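Putative siderophore-degrading esterase (Eurofung) (Emericella nidulans, PDB 6GUO) hydrolyses the xenosiderophore enterobactin to dihydroxybenzoylserine units, an esterase activity required for intracellular release of its iron in the fungus. Local coordinates at residues E202-I207 and Y262-A267; E69-R74 and G294-L299; S226-P231 and E282-V287; A15-A20 and W41-D46. One frame throughout, in Å; residues are numbered along the deposited sequence.

Interaction 1 (E202-I207 and Y262-A267); sequences EARRFI and YSELLA
Arg-204 and Glu-264 pair between the two helices through a two-pronged salt bridge. The stronger prong runs from Arg-204 NH2 to Glu-264 OE2 at 3.1 Å, in the guanidinium plane and onto the syn lone pair of the oxygen. The second, Arg-204 NE to Glu-264 OE1 at 3.5 Å, is nearly straight but weak. With guanidinium and carboxylate only 16° apart, the groups lie edge to edge and almost coplanar, an arrangement that favours this mutual orientation. The reach comes from the arginine chain, extended from CG to NE, and from a glutamate chain extended beyond CG.

Next to the charges the contact turns apolar. Leu-265 CD2 packs 4.0 Å from Ile-207 CG1, the two side chains crossing at about a right angle, and the same CD2 comes within 4.3 Å of Phe-206 CD2. Ile-207 CD1 also comes 3.9 Å from Glu-264 OE1, so the apolar contact adjoins the ionic one. Further in, Phe-176 and Arg-270 engage the Phe-206 ring, and Leu-265 rests on Leu-220 and Leu-274 of the sheet.

The helix segments run nearly parallel, 11° between directions, with axes 10.7 Å apart. They belong to helices 199-208 and 254-268, which respectively precede and follow strand 219-225, the layout of consecutive beta-alpha-beta crossovers in an alpha/beta-hydrolase.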
loop_
_atom_site.group_PDB
_atom_site.type_symbol
_atom_site.label_atom_id
_atom_site.label_comp_id
_atom_site.label_asym_id
_atom_site.label_seq_id
_atom_site.Cartn_x
_atom_site.Cartn_y
_atom_site.Cartn_z
ATOM N N GLU A 202 -9.805 -22.637 -19.801
ATOM C CA GLU A 202 -8.878 -23.257 -18.847
ATOM C C GLU A 202 -9.532 -23.494 -17.483
ATOM O O GLU A 202 -9.305 -24.529 -16.868
ATOM C CB GLU A 202 -7.603 -22.426 -18.700
ATOM C CG GLU A 202 -6.796 -22.344 -19.988
ATOM C CD GLU A 202 -5.449 -21.667 -19.816
ATOM O OE1 GLU A 202 -5.275 -20.888 -18.855
ATOM O OE2 GLU A 202 -4.558 -21.911 -20.657
ATOM N N ALA A 203 -10.347 -22.541 -17.026
ATOM C CA ALA A 203 -11.121 -22.696 -15.782
ATOM C C ALA A 203 -12.012 -23.941 -15.802
ATOM O O ALA A 203 -12.038 -24.707 -14.840
ATOM C CB ALA A 203 -11.975 -21.463 -15.528
ATOM N N ARG A 204 -12.730 -24.137 -16.905
ATOM C CA ARG A 204 -13.656 -25.271 -17.038
ATOM C C ARG A 204 -12.942 -26.616 -17.182
ATOM O O ARG A 204 -13.440 -27.628 -16.690
ATOM C CB ARG A 204 -14.647 -25.030 -18.182
ATOM C CG ARG A 204 -15.730 -24.034 -17.789
ATOM C CD ARG A 204 -16.263 -23.213 -18.950
ATOM N NE ARG A 204 -16.974 -22.029 -18.460
ATOM C CZ ARG A 204 -17.335 -20.979 -19.202
ATOM N NH1 ARG A 204 -17.067 -20.925 -20.508
ATOM N NH2 ARG A 204 -17.977 -19.963 -18.627
ATOM N N ARG A 205 -11.787 -26.622 -17.847
ATOM C CA ARG A 205 -10.919 -27.811 -17.888
ATOM C C ARG A 205 -10.401 -28.141 -16.483
ATOM O O ARG A 205 -10.366 -29.309 -16.089
ATOM C CB ARG A 205 -9.755 -27.604 -18.868
ATOM C CG ARG A 205 -8.766 -28.762 -18.953
ATOM C CD ARG A 205 -7.839 -28.615 -20.151
ATOM N NE ARG A 205 -6.752 -29.600 -20.145
ATOM C CZ ARG A 205 -5.583 -29.478 -19.503
ATOM N NH1 ARG A 205 -5.288 -28.400 -18.772
ATOM N NH2 ARG A 205 -4.687 -30.461 -19.592
ATOM N N PHE A 206 -10.007 -27.110 -15.736
ATOM C CA PHE A 206 -9.606 -27.276 -14.337
ATOM C C PHE A 206 -10.759 -27.806 -13.486
ATOM O O PHE A 206 -10.567 -28.723 -12.692
ATOM C CB PHE A 206 -9.072 -25.959 -13.754
ATOM C CG PHE A 206 -8.845 -26.000 -12.270
ATOM C CD1 PHE A 206 -7.671 -26.531 -11.747
ATOM C CD2 PHE A 206 -9.809 -25.510 -11.390
ATOM C CE1 PHE A 206 -7.460 -26.572 -10.375
ATOM C CE2 PHE A 206 -9.605 -25.553 -10.021
ATOM C CZ PHE A 206 -8.429 -26.082 -9.512
ATOM N N ILE A 207 -11.946 -27.223 -13.650
ATOM C CA ILE A 207 -13.146 -27.682 -12.934
ATOM C C ILE A 207 -13.445 -29.162 -13.233
ATOM O O ILE A 207 -13.802 -29.910 -12.322
ATOM C CB ILE A 207 -14.371 -26.773 -13.229
ATOM C CG1 ILE A 207 -14.208 -25.434 -12.497
ATOM C CG2 ILE A 207 -15.686 -27.428 -12.799
ATOM C CD1 ILE A 207 -15.040 -24.300 -13.055
ATOM N N TYR A 262 -15.939 -16.722 -9.590
ATOM C CA TYR A 262 -16.075 -17.112 -8.184
ATOM C C TYR A 262 -17.186 -18.147 -7.999
ATOM O O TYR A 262 -16.963 -19.201 -7.392
ATOM C CB TYR A 262 -16.341 -15.886 -7.297
ATOM C CG TYR A 262 -16.737 -16.238 -5.882
ATOM C CD1 TYR A 262 -15.775 -16.553 -4.927
ATOM C CD2 TYR A 262 -18.081 -16.267 -5.497
ATOM C CE1 TYR A 262 -16.135 -16.877 -3.628
ATOM C CE2 TYR A 262 -18.448 -16.599 -4.203
ATOM C CZ TYR A 262 -17.471 -16.903 -3.272
ATOM O OH TYR A 262 -17.826 -17.230 -1.986
ATOM N N SER A 263 -18.369 -17.842 -8.532
ATOM C CA SER A 263 -19.538 -18.721 -8.403
ATOM C C SER A 263 -19.307 -20.107 -9.012
ATOM O O SER A 263 -19.647 -21.116 -8.391
ATOM C CB SER A 263 -20.777 -18.071 -9.020
ATOM O OG SER A 263 -21.154 -16.918 -8.281
ATOM N N GLU A 264 -18.723 -20.142 -10.212
ATOM C CA GLU A 264 -18.380 -21.406 -10.887
ATOM C C GLU A 264 -17.405 -22.242 -10.071
ATOM O O GLU A 264 -17.624 -23.440 -9.871
ATOM C CB GLU A 264 -17.763 -21.164 -12.276
ATOM C CG GLU A 264 -18.767 -21.010 -13.408
ATOM C CD GLU A 264 -18.133 -21.213 -14.773
ATOM O OE1 GLU A 264 -17.706 -22.348 -15.071
ATOM O OE2 GLU A 264 -18.062 -20.240 -15.552
ATOM N N LEU A 265 -16.327 -21.605 -9.619
ATOM C CA LEU A 265 -15.304 -22.292 -8.826
ATOM C C LEU A 265 -15.846 -22.768 -7.485
ATOM O O LEU A 265 -15.546 -23.883 -7.061
ATOM C CB LEU A 265 -14.078 -21.401 -8.622
ATOM C CG LEU A 265 -13.274 -21.123 -9.891
ATOM C CD1 LEU A 265 -12.248 -20.034 -9.620
ATOM C CD2 LEU A 265 -12.593 -22.386 -10.410
ATOM N N LEU A 266 -16.653 -21.930 -6.837
ATOM C CA LEU A 266 -17.307 -22.303 -5.580
ATOM C C LEU A 266 -18.161 -23.564 -5.734
ATOM O O LEU A 266 -18.049 -24.493 -4.929
ATOM C CB LEU A 266 -18.181 -21.153 -5.064
ATOM C CG LEU A 266 -18.866 -21.369 -3.707
ATOM C CD1 LEU A 266 -17.833 -21.542 -2.603
ATOM C CD2 LEU A 266 -19.808 -20.216 -3.397
ATOM N N ALA A 267 -19.003 -23.581 -6.769
ATOM C CA ALA A 267 -19.907 -24.706 -7.039
ATOM C C ALA A 267 -19.174 -26.003 -7.387
ATOM O O ALA A 267 -19.699 -27.088 -7.136
ATOM C CB ALA A 267 -20.883 -24.349 -8.150
#

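Interaction 2 (E69-R74 and G294-L299); sequences ETLRRR and GGIMFL
Arg-74 sends CG anti to the backbone N (chi1 180°) and bends at chi2, while Met-297 folds at both chi2 and chi3, so the two chains reach each other tip to tip. They bridge helices 60-77 and 288-301, two helices packed against the central sheet of the alpha/beta-hydrolase fold. The local segments cross at -45°, with axes 9.9 Å apart.

Deeper in the interface, Leu-71 CD2 presses on Ile-296 CG2 at 3.4 Å, tighter than usual carbon contact; the side chains cross at about a right angle, and Leu-71 continues onto Thr-84 and Val-86 of the sheet. Thr-70 turns its methyl into the same seam, Thr-70 CG2 lying 3.9 Å from Ile-296 CG2 and 3.6 Å from Met-297 CE. Its hydroxyl bonds within its own helix, to Thr-66 O.

Elsewhere on helix 60-77, Glu-69 and Arg-73 bond to Leu-65, Thr-66 and Ala-62 of the second subunit, so this helix also serves the dimer interface. Arg-74 NH1 bonds to Asn-301 OD1 and forms a salt bridge with Glu-81. Arg-74 NH2 gives Met-297 SD, at the guanidinium edge, a weak but straight hydrogen bond of 3.6 Å (169°).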
loop_
_atom_site.group_PDB
_atom_site.type_symbol
_atom_site.label_atom_id
_atom_site.label_comp_id
_atom_site.label_asym_id
_atom_site.label_seq_id
_atom_site.Cartn_x
_atom_site.Cartn_y
_atom_site.Cartn_z
ATOM N N GLU A 69 6.217 -3.451 2.801
ATOM C CA GLU A 69 5.822 -2.649 3.955
ATOM C C GLU A 69 4.580 -3.182 4.663
ATOM O O GLU A 69 4.513 -3.139 5.890
ATOM C CB GLU A 69 5.623 -1.201 3.566
ATOM C CG GLU A 69 5.683 -0.275 4.764
ATOM C CD GLU A 69 5.878 1.150 4.339
ATOM O OE1 GLU A 69 4.920 1.698 3.768
ATOM O OE2 GLU A 69 6.980 1.705 4.547
ATOM N N THR A 70 3.605 -3.681 3.902
ATOM C CA THR A 70 2.428 -4.306 4.497
ATOM C C THR A 70 2.830 -5.450 5.425
ATOM O O THR A 70 2.327 -5.554 6.547
ATOM C CB THR A 70 1.453 -4.839 3.427
ATOM O OG1 THR A 70 1.143 -3.800 2.491
ATOM C CG2 THR A 70 0.178 -5.330 4.075
ATOM N N LEU A 71 3.748 -6.296 4.961
ATOM C CA LEU A 71 4.255 -7.400 5.779
ATOM C C LEU A 71 5.014 -6.909 7.013
ATOM O O LEU A 71 4.839 -7.449 8.100
ATOM C CB LEU A 71 5.143 -8.338 4.953
ATOM C CG LEU A 71 4.370 -9.264 4.014
ATOM C CD1 LEU A 71 5.295 -9.788 2.931
ATOM C CD2 LEU A 71 3.713 -10.404 4.784
ATOM N N ARG A 72 5.826 -5.869 6.852
ATOM C CA ARG A 72 6.627 -5.358 7.965
ATOM C C ARG A 72 5.771 -4.715 9.059
ATOM O O ARG A 72 6.091 -4.855 10.235
ATOM C CB ARG A 72 7.719 -4.414 7.472
ATOM C CG ARG A 72 8.820 -5.194 6.779
ATOM C CD ARG A 72 9.817 -4.326 6.046
ATOM N NE ARG A 72 10.804 -5.187 5.401
ATOM C CZ ARG A 72 11.918 -4.777 4.795
ATOM N NH1 ARG A 72 12.231 -3.485 4.725
ATOM N NH2 ARG A 72 12.736 -5.685 4.255
ATOM N N ARG A 73 4.676 -4.053 8.679
ATOM C CA ARG A 73 3.712 -3.563 9.676
ATOM C C ARG A 73 3.094 -4.721 10.451
ATOM O O ARG A 73 3.056 -4.696 11.684
ATOM C CB ARG A 73 2.612 -2.720 9.030
ATOM C CG ARG A 73 3.084 -1.351 8.569
ATOM C CD ARG A 73 1.913 -0.429 8.306
ATOM N NE ARG A 73 1.039 -0.914 7.239
ATOM C CZ ARG A 73 1.151 -0.626 5.939
ATOM N NH1 ARG A 73 2.116 0.164 5.468
ATOM N NH2 ARG A 73 0.265 -1.129 5.089
ATOM N N ARG A 74 2.632 -5.744 9.734
ATOM C CA ARG A 74 2.006 -6.895 10.390
ATOM C C ARG A 74 2.982 -7.686 11.261
ATOM O O ARG A 74 2.630 -8.098 12.369
ATOM C CB ARG A 74 1.339 -7.819 9.379
ATOM C CG ARG A 74 0.696 -9.021 10.049
ATOM C CD ARG A 74 -0.593 -9.448 9.390
ATOM N NE ARG A 74 -1.068 -10.701 9.974
ATOM C CZ ARG A 74 -2.277 -11.226 9.793
ATOM N NH1 ARG A 74 -2.577 -12.384 10.377
ATOM N NH2 ARG A 74 -3.191 -10.612 9.041
ATOM N N GLY A 294 -4.804 -6.396 1.144
ATOM C CA GLY A 294 -5.805 -7.407 1.491
ATOM C C GLY A 294 -5.362 -8.835 1.218
ATOM O O GLY A 294 -5.625 -9.735 2.019
ATOM N N GLY A 295 -4.694 -9.041 0.085
ATOM C CA GLY A 295 -4.114 -10.346 -0.257
ATOM C C GLY A 295 -3.039 -10.789 0.722
ATOM O O GLY A 295 -2.992 -11.960 1.107
ATOM N N ILE A 296 -2.191 -9.847 1.136
ATOM C CA ILE A 296 -1.151 -10.111 2.135
ATOM C C ILE A 296 -1.789 -10.526 3.468
ATOM O O ILE A 296 -1.363 -11.509 4.075
ATOM C CB ILE A 296 -0.202 -8.891 2.344
ATOM C CG1 ILE A 296 0.586 -8.543 1.061
ATOM C CG2 ILE A 296 0.787 -9.130 3.482
ATOM C CD1 ILE A 296 1.596 -9.567 0.598
ATOM N N MET A 297 -2.809 -9.787 3.909
ATOM C CA MET A 297 -3.524 -10.122 5.149
ATOM C C MET A 297 -4.218 -11.480 5.052
ATOM O O MET A 297 -4.156 -12.279 5.992
ATOM C CB MET A 297 -4.558 -9.045 5.505
ATOM C CG MET A 297 -3.997 -7.669 5.831
ATOM S SD MET A 297 -2.773 -7.622 7.152
ATOM C CE MET A 297 -1.248 -7.855 6.256
ATOM N N PHE A 298 -4.865 -11.729 3.915
ATOM C CA PHE A 298 -5.503 -13.014 3.627
ATOM C C PHE A 298 -4.489 -14.154 3.743
ATOM O O PHE A 298 -4.752 -15.152 4.410
ATOM C CB PHE A 298 -6.143 -12.972 2.230
ATOM C CG PHE A 298 -6.715 -14.286 1.763
ATOM C CD1 PHE A 298 -8.022 -14.647 2.076
ATOM C CD2 PHE A 298 -5.964 -15.137 0.961
ATOM C CE1 PHE A 298 -8.556 -15.847 1.624
ATOM C CE2 PHE A 298 -6.492 -16.335 0.507
ATOM C CZ PHE A 298 -7.789 -16.691 0.832
ATOM N N LEU A 299 -3.326 -13.971 3.123
ATOM C CA LEU A 299 -2.237 -14.950 3.179
ATOM C C LEU A 299 -1.767 -15.209 4.613
ATOM O O LEU A 299 -1.682 -16.362 5.037
ATOM C CB LEU A 299 -1.069 -14.487 2.299
ATOM C CG LEU A 299 0.202 -15.331 2.234
ATOM C CD1 LEU A 299 -0.091 -16.750 1.769
ATOM C CD2 LEU A 299 1.197 -14.650 1.303
#

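Interaction 3 (S226-P231 and E282-V287); sequences SREQYP and EDHGSV
Two loops at the ends of neighbouring strands, 219-225 and 273-279, meet here. They carry a carboxylate and a histidine at positions consistent with the acid and base of an alpha/beta-hydrolase catalytic triad. The third member would be Ser-165, in a GxSxG nucleophile-elbow pattern that the His-284 side chain touches.

His-284 ND1 donates to Glu-228 OE1 over 2.7 Å. The oxygen lies near the ring plane at the imidazole edge, but the donor comes 45° above the carboxylate plane, and ring and carboxylate are 52° apart. The other oxygen, OE2, is gripped by Ser-189 OG and Gly-225 N, which together restrain the rotation of the carboxylate. Val-287 CG1 flanks Glu-228 OE2 at 3.9 Å. A carboxylate on ND1 would be expected to raise the basicity of the imidazole. A triethylene glycol molecule lies about 3 Å from the His-284 side chain, probably from the crystallisation liquor; such molecules often mark pockets.

The backbone ties the loops together: Arg-227 N donates to Glu-282 O at 3.1 Å. The histidine loop is braced internally by an Asx motif, Ser-286 N to Asp-283 OD1 at 2.8 Å. Ser-286 OG locks it further, donating to Glu-282 OE1 and accepting from Asp-283 N.

Arg-227 and Asp-283 do not touch through their charged ends. A water joins them, accepting from Arg-227 NH1 at 2.9 Å and donating to Asp-283 OD2 at 2.6 Å.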
loop_
_atom_site.group_PDB
_atom_site.type_symbol
_atom_site.label_atom_id
_atom_site.label_comp_id
_atom_site.label_asym_id
_atom_site.label_seq_id
_atom_site.Cartn_x
_atom_site.Cartn_y
_atom_site.Cartn_z
ATOM N N SER A 226 -15.149 -1.735 -7.319
ATOM C CA SER A 226 -16.549 -1.592 -7.756
ATOM C C SER A 226 -16.707 -0.718 -9.004
ATOM O O SER A 226 -17.603 -0.952 -9.815
ATOM C CB SER A 226 -17.438 -1.055 -6.624
ATOM O OG SER A 226 -17.187 0.319 -6.374
ATOM N N ARG A 227 -15.830 0.271 -9.156
ATOM C CA ARG A 227 -15.885 1.191 -10.288
ATOM C C ARG A 227 -15.317 0.640 -11.594
ATOM O O ARG A 227 -15.468 1.282 -12.630
ATOM C CB ARG A 227 -15.170 2.494 -9.951
ATOM C CG ARG A 227 -15.815 3.248 -8.810
ATOM C CD ARG A 227 -15.100 4.556 -8.566
ATOM N NE ARG A 227 -15.860 5.433 -7.677
ATOM C CZ ARG A 227 -15.462 6.645 -7.291
ATOM N NH1 ARG A 227 -14.302 7.148 -7.709
ATOM N NH2 ARG A 227 -16.235 7.364 -6.483
ATOM N N GLU A 228 -14.680 -0.533 -11.564
ATOM C CA GLU A 228 -14.048 -1.068 -12.767
ATOM C C GLU A 228 -15.053 -1.301 -13.902
ATOM O O GLU A 228 -14.818 -0.868 -15.030
ATOM C CB GLU A 228 -13.249 -2.335 -12.447
ATOM C CG GLU A 228 -12.035 -2.035 -11.575
ATOM C CD GLU A 228 -11.051 -3.174 -11.528
ATOM O OE1 GLU A 228 -10.460 -3.478 -12.583
ATOM O OE2 GLU A 228 -10.872 -3.758 -10.439
ATOM N N GLN A 229 -16.177 -1.942 -13.594
ATOM C CA GLN A 229 -17.274 -2.089 -14.565
ATOM C C GLN A 229 -18.217 -0.877 -14.596
ATOM O O GLN A 229 -18.899 -0.657 -15.599
ATOM C CB GLN A 229 -18.074 -3.356 -14.273
ATOM C CG GLN A 229 -19.030 -3.769 -15.385
ATOM C CD GLN A 229 -19.666 -5.123 -15.141
ATOM O OE1 GLN A 229 -19.029 -6.039 -14.621
ATOM N NE2 GLN A 229 -20.929 -5.259 -15.525
ATOM N N TYR A 230 -18.254 -0.106 -13.508
ATOM C CA TYR A 230 -19.167 1.031 -13.367
ATOM C C TYR A 230 -18.392 2.317 -13.072
ATOM O O TYR A 230 -18.412 2.817 -11.944
ATOM C CB TYR A 230 -20.184 0.726 -12.266
ATOM C CG TYR A 230 -20.988 -0.516 -12.555
ATOM C CD1 TYR A 230 -22.071 -0.479 -13.438
ATOM C CD2 TYR A 230 -20.652 -1.741 -11.974
ATOM C CE1 TYR A 230 -22.809 -1.624 -13.717
ATOM C CE2 TYR A 230 -21.384 -2.891 -12.246
ATOM C CZ TYR A 230 -22.459 -2.827 -13.117
ATOM O OH TYR A 230 -23.183 -3.962 -13.387
ATOM N N PRO A 231 -17.699 2.860 -14.093
ATOM C CA PRO A 231 -16.844 4.022 -13.855
ATOM C C PRO A 231 -17.610 5.284 -13.456
ATOM O O PRO A 231 -18.777 5.454 -13.818
ATOM C CB PRO A 231 -16.107 4.218 -15.189
ATOM C CG PRO A 231 -16.864 3.436 -16.192
ATOM C CD PRO A 231 -17.551 2.333 -15.461
ATOM N N GLU A 282 -13.305 1.858 -5.599
ATOM C CA GLU A 282 -11.968 1.770 -6.181
ATOM C C GLU A 282 -12.080 1.469 -7.671
ATOM O O GLU A 282 -12.984 0.751 -8.105
ATOM C CB GLU A 282 -11.126 0.695 -5.494
ATOM C CG GLU A 282 -11.038 0.806 -3.973
ATOM C CD GLU A 282 -10.211 1.976 -3.458
ATOM O OE1 GLU A 282 -9.701 2.802 -4.247
ATOM O OE2 GLU A 282 -10.066 2.064 -2.223
ATOM N N ASP A 283 -11.150 2.032 -8.437
ATOM C CA ASP A 283 -11.057 1.802 -9.884
ATOM C C ASP A 283 -9.875 0.865 -10.170
ATOM O O ASP A 283 -9.256 0.347 -9.237
ATOM C CB ASP A 283 -10.971 3.142 -10.647
ATOM C CG ASP A 283 -9.820 4.031 -10.183
ATOM O OD1 ASP A 283 -8.659 3.577 -10.174
ATOM O OD2 ASP A 283 -10.079 5.205 -9.838
ATOM N N HIS A 284 -9.570 0.643 -11.447
ATOM C CA HIS A 284 -8.554 -0.345 -11.854
ATOM C C HIS A 284 -7.160 -0.052 -11.270
ATOM O O HIS A 284 -6.433 -0.977 -10.896
ATOM C CB HIS A 284 -8.499 -0.420 -13.384
ATOM C CG HIS A 284 -7.725 -1.584 -13.918
ATOM N ND1 HIS A 284 -8.071 -2.893 -13.659
ATOM C CD2 HIS A 284 -6.648 -1.635 -14.735
ATOM C CE1 HIS A 284 -7.231 -3.700 -14.281
ATOM N NE2 HIS A 284 -6.356 -2.961 -14.942
ATOM N N GLY A 285 -6.809 1.230 -11.186
ATOM C CA GLY A 285 -5.547 1.673 -10.590
ATOM C C GLY A 285 -5.593 1.785 -9.076
ATOM O O GLY A 285 -4.712 1.274 -8.387
ATOM N N SER A 286 -6.619 2.456 -8.550
ATOM C CA SER A 286 -6.706 2.714 -7.107
ATOM C C SER A 286 -6.915 1.444 -6.275
ATOM O O SER A 286 -6.589 1.431 -5.095
ATOM C CB SER A 286 -7.796 3.746 -6.784
ATOM O OG SER A 286 -9.100 3.207 -6.930
ATOM N N VAL A 287 -7.444 0.384 -6.882
ATOM C CA VAL A 287 -7.663 -0.875 -6.159
ATOM C C VAL A 287 -6.372 -1.667 -5.872
ATOM O O VAL A 287 -6.386 -2.547 -5.017
ATOM C CB VAL A 287 -8.694 -1.775 -6.889
ATOM C CG1 VAL A 287 -8.071 -2.471 -8.099
ATOM C CG2 VAL A 287 -9.310 -2.788 -5.935
HETATM O O HOH W 1 -12.388 6.461 -9.839
#

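Interaction 4 (A15-A20 and W41-D46); sequences ARNMAA and WSESGD
Asn-17 ND2 is gripped by two carbonyl oxygens, Trp-41 O and Pro-38 O, and so pins the start of strand 18-24 to the loop that carries a type I beta turn from Ser-42 to Gly-45. The bond from Asn-17 ND2 to Trp-41 O measures 3.0 Å; it leaves close to the plane of the amide but reaches the carbonyl from 55° above its plane. Asn-17 CG lies beside its own backbone N, a torsion that turns the amide toward the turn. Asn-17 OD1 lies 3.4 Å from Glu-43 CA.

The turn is closed by Gly-45 N to Ser-42 O at 2.9 Å. Ser-42 OG accepts from Asp-46 N, and Ser-42 N gives its hydrogen to Asp-46 O, so Ser-42 is tied to Asp-46, the residue after the turn, through both backbone and side chain. Gly-45 takes a positive phi (86°), where the lack of a side chain avoids a clash with Ser-44 O.

On the other side of the contact, strand 18-24 is an outer strand of the sheet within its chain, and Ala-20 pairs antiparallel with a strand of the second subunit. Arg-16 meets Glu-43 by charge alone: the carboxylate lies over one face of the guanidinium, with Arg-16 NH1 and Glu-43 OE1 3.5 Å apart and no N-H aimed at the oxygen.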
loop_
_atom_site.group_PDB
_atom_site.type_symbol
_atom_site.label_atom_id
_atom_site.label_comp_id
_atom_site.label_asym_id
_atom_site.label_seq_id
_atom_site.Cartn_x
_atom_site.Cartn_y
_atom_site.Cartn_z
ATOM N N ALA A 15 14.827 1.410 3.237
ATOM C CA ALA A 15 15.159 0.377 2.246
ATOM C C ALA A 15 16.051 -0.730 2.837
ATOM O O ALA A 15 17.022 -1.171 2.221
ATOM C CB ALA A 15 15.818 1.013 1.031
ATOM N N ARG A 16 15.669 -1.196 4.021
ATOM C CA ARG A 16 16.426 -2.152 4.810
ATOM C C ARG A 16 16.046 -3.568 4.400
ATOM O O ARG A 16 14.901 -3.816 4.018
ATOM C CB ARG A 16 16.068 -1.948 6.284
ATOM C CG ARG A 16 17.060 -2.529 7.262
ATOM C CD ARG A 16 16.814 -1.978 8.656
ATOM N NE ARG A 16 17.916 -2.332 9.542
ATOM C CZ ARG A 16 19.101 -1.720 9.579
ATOM N NH1 ARG A 16 20.030 -2.148 10.430
ATOM N NH2 ARG A 16 19.376 -0.684 8.784
ATOM N N ASN A 17 17.005 -4.485 4.491
ATOM C CA ASN A 17 16.772 -5.908 4.214
ATOM C C ASN A 17 16.059 -6.112 2.882
ATOM O O ASN A 17 15.004 -6.745 2.802
ATOM C CB ASN A 17 16.000 -6.576 5.365
ATOM C CG ASN A 17 16.842 -6.751 6.616
ATOM O OD1 ASN A 17 17.946 -6.210 6.722
ATOM N ND2 ASN A 17 16.320 -7.517 7.576
ATOM N N MET A 18 16.628 -5.511 1.846
ATOM C CA MET A 18 16.211 -5.787 0.485
ATOM C C MET A 18 17.420 -5.794 -0.435
ATOM O O MET A 18 18.448 -5.180 -0.147
ATOM C CB MET A 18 15.123 -4.816 0.002
ATOM C CG MET A 18 15.395 -3.344 0.219
ATOM S SD MET A 18 14.007 -2.301 -0.289
ATOM C CE MET A 18 12.740 -2.662 0.925
ATOM N N ALA A 19 17.284 -6.541 -1.520
ATOM C CA ALA A 19 18.341 -6.717 -2.507
ATOM C C ALA A 19 17.697 -6.924 -3.858
ATOM O O ALA A 19 16.512 -7.271 -3.945
ATOM C CB ALA A 19 19.208 -7.911 -2.147
ATOM N N ALA A 20 18.474 -6.697 -4.909
ATOM C CA ALA A 20 17.993 -6.859 -6.270
ATOM C C ALA A 20 19.054 -7.543 -7.126
ATOM O O ALA A 20 20.251 -7.426 -6.857
ATOM C CB ALA A 20 17.614 -5.511 -6.861
ATOM N N TRP A 41 15.512 -10.327 10.830
ATOM C CA TRP A 41 16.640 -11.057 10.245
ATOM C C TRP A 41 17.802 -10.093 9.979
ATOM O O TRP A 41 17.619 -8.875 9.941
ATOM C CB TRP A 41 16.231 -11.712 8.926
ATOM C CG TRP A 41 15.071 -12.674 8.971
ATOM C CD1 TRP A 41 14.187 -12.888 10.000
ATOM C CD2 TRP A 41 14.648 -13.517 7.904
ATOM N NE1 TRP A 41 13.258 -13.824 9.634
ATOM C CE2 TRP A 41 13.516 -14.229 8.352
ATOM C CE3 TRP A 41 15.128 -13.757 6.607
ATOM C CZ2 TRP A 41 12.847 -15.154 7.544
ATOM C CZ3 TRP A 41 14.461 -14.677 5.806
ATOM C CH2 TRP A 41 13.338 -15.367 6.278
ATOM N N SER A 42 18.990 -10.640 9.755
ATOM C CA SER A 42 20.172 -9.807 9.504
ATOM C C SER A 42 20.137 -9.168 8.113
ATOM O O SER A 42 19.416 -9.630 7.222
ATOM C CB SER A 42 21.456 -10.625 9.658
ATOM O OG SER A 42 21.722 -11.381 8.491
ATOM N N GLU A 43 20.953 -8.133 7.927
ATOM C CA GLU A 43 21.120 -7.481 6.616
ATOM C C GLU A 43 21.720 -8.402 5.544
ATOM O O GLU A 43 21.569 -8.137 4.353
ATOM C CB GLU A 43 21.957 -6.199 6.740
ATOM C CG GLU A 43 21.260 -5.088 7.517
ATOM C CD GLU A 43 21.902 -3.721 7.327
ATOM O OE1 GLU A 43 22.600 -3.258 8.254
ATOM O OE2 GLU A 43 21.708 -3.107 6.255
ATOM N N SER A 44 22.396 -9.469 5.974
ATOM C CA SER A 44 22.866 -10.531 5.081
ATOM C C SER A 44 21.840 -11.661 4.849
ATOM O O SER A 44 22.164 -12.648 4.196
ATOM C CB SER A 44 24.167 -11.127 5.633
ATOM O OG SER A 44 23.931 -11.851 6.829
ATOM N N GLY A 45 20.624 -11.529 5.380
ATOM C CA GLY A 45 19.550 -12.495 5.146
ATOM C C GLY A 45 19.514 -13.694 6.081
ATOM O O GLY A 45 18.792 -14.657 5.812
ATOM N N ASP A 46 20.274 -13.639 7.177
ATOM C CA ASP A 46 20.328 -14.729 8.154
ATOM C C ASP A 46 19.091 -14.641 9.043
ATOM O O ASP A 46 18.876 -13.628 9.711
ATOM C CB ASP A 46 21.607 -14.635 9.008
ATOM C CG ASP A 46 21.780 -15.811 9.981
ATOM O OD1 ASP A 46 22.656 -15.710 10.866
ATOM O OD2 ASP A 46 21.061 -16.827 9.874
#

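Interaction 3 sits where the probable catalytic histidine and acid lie; the other three lie 22 to 35 Å from it between centres. Interaction 1 is about 24 Å away, beside strand 219-225, whose C-terminal end runs straight into the acid loop. Segment 282-287 leads directly into helix 288-301, which carries part of interaction 2; the nearest atoms of interactions 2 and 3 are about 7 Å apart, and across the dimer Met-297 packs on Ser-286 of the second subunit. Interactions 2 and 4 touch directly, Arg-72 NH1 bonding Arg-16 O at 2.8 Å. Interactions 2, 3 and 4 all meet the second subunit. Interactions 1 and 4 are farthest apart, about 40 Å between centres, on opposite sides of the chain's centre.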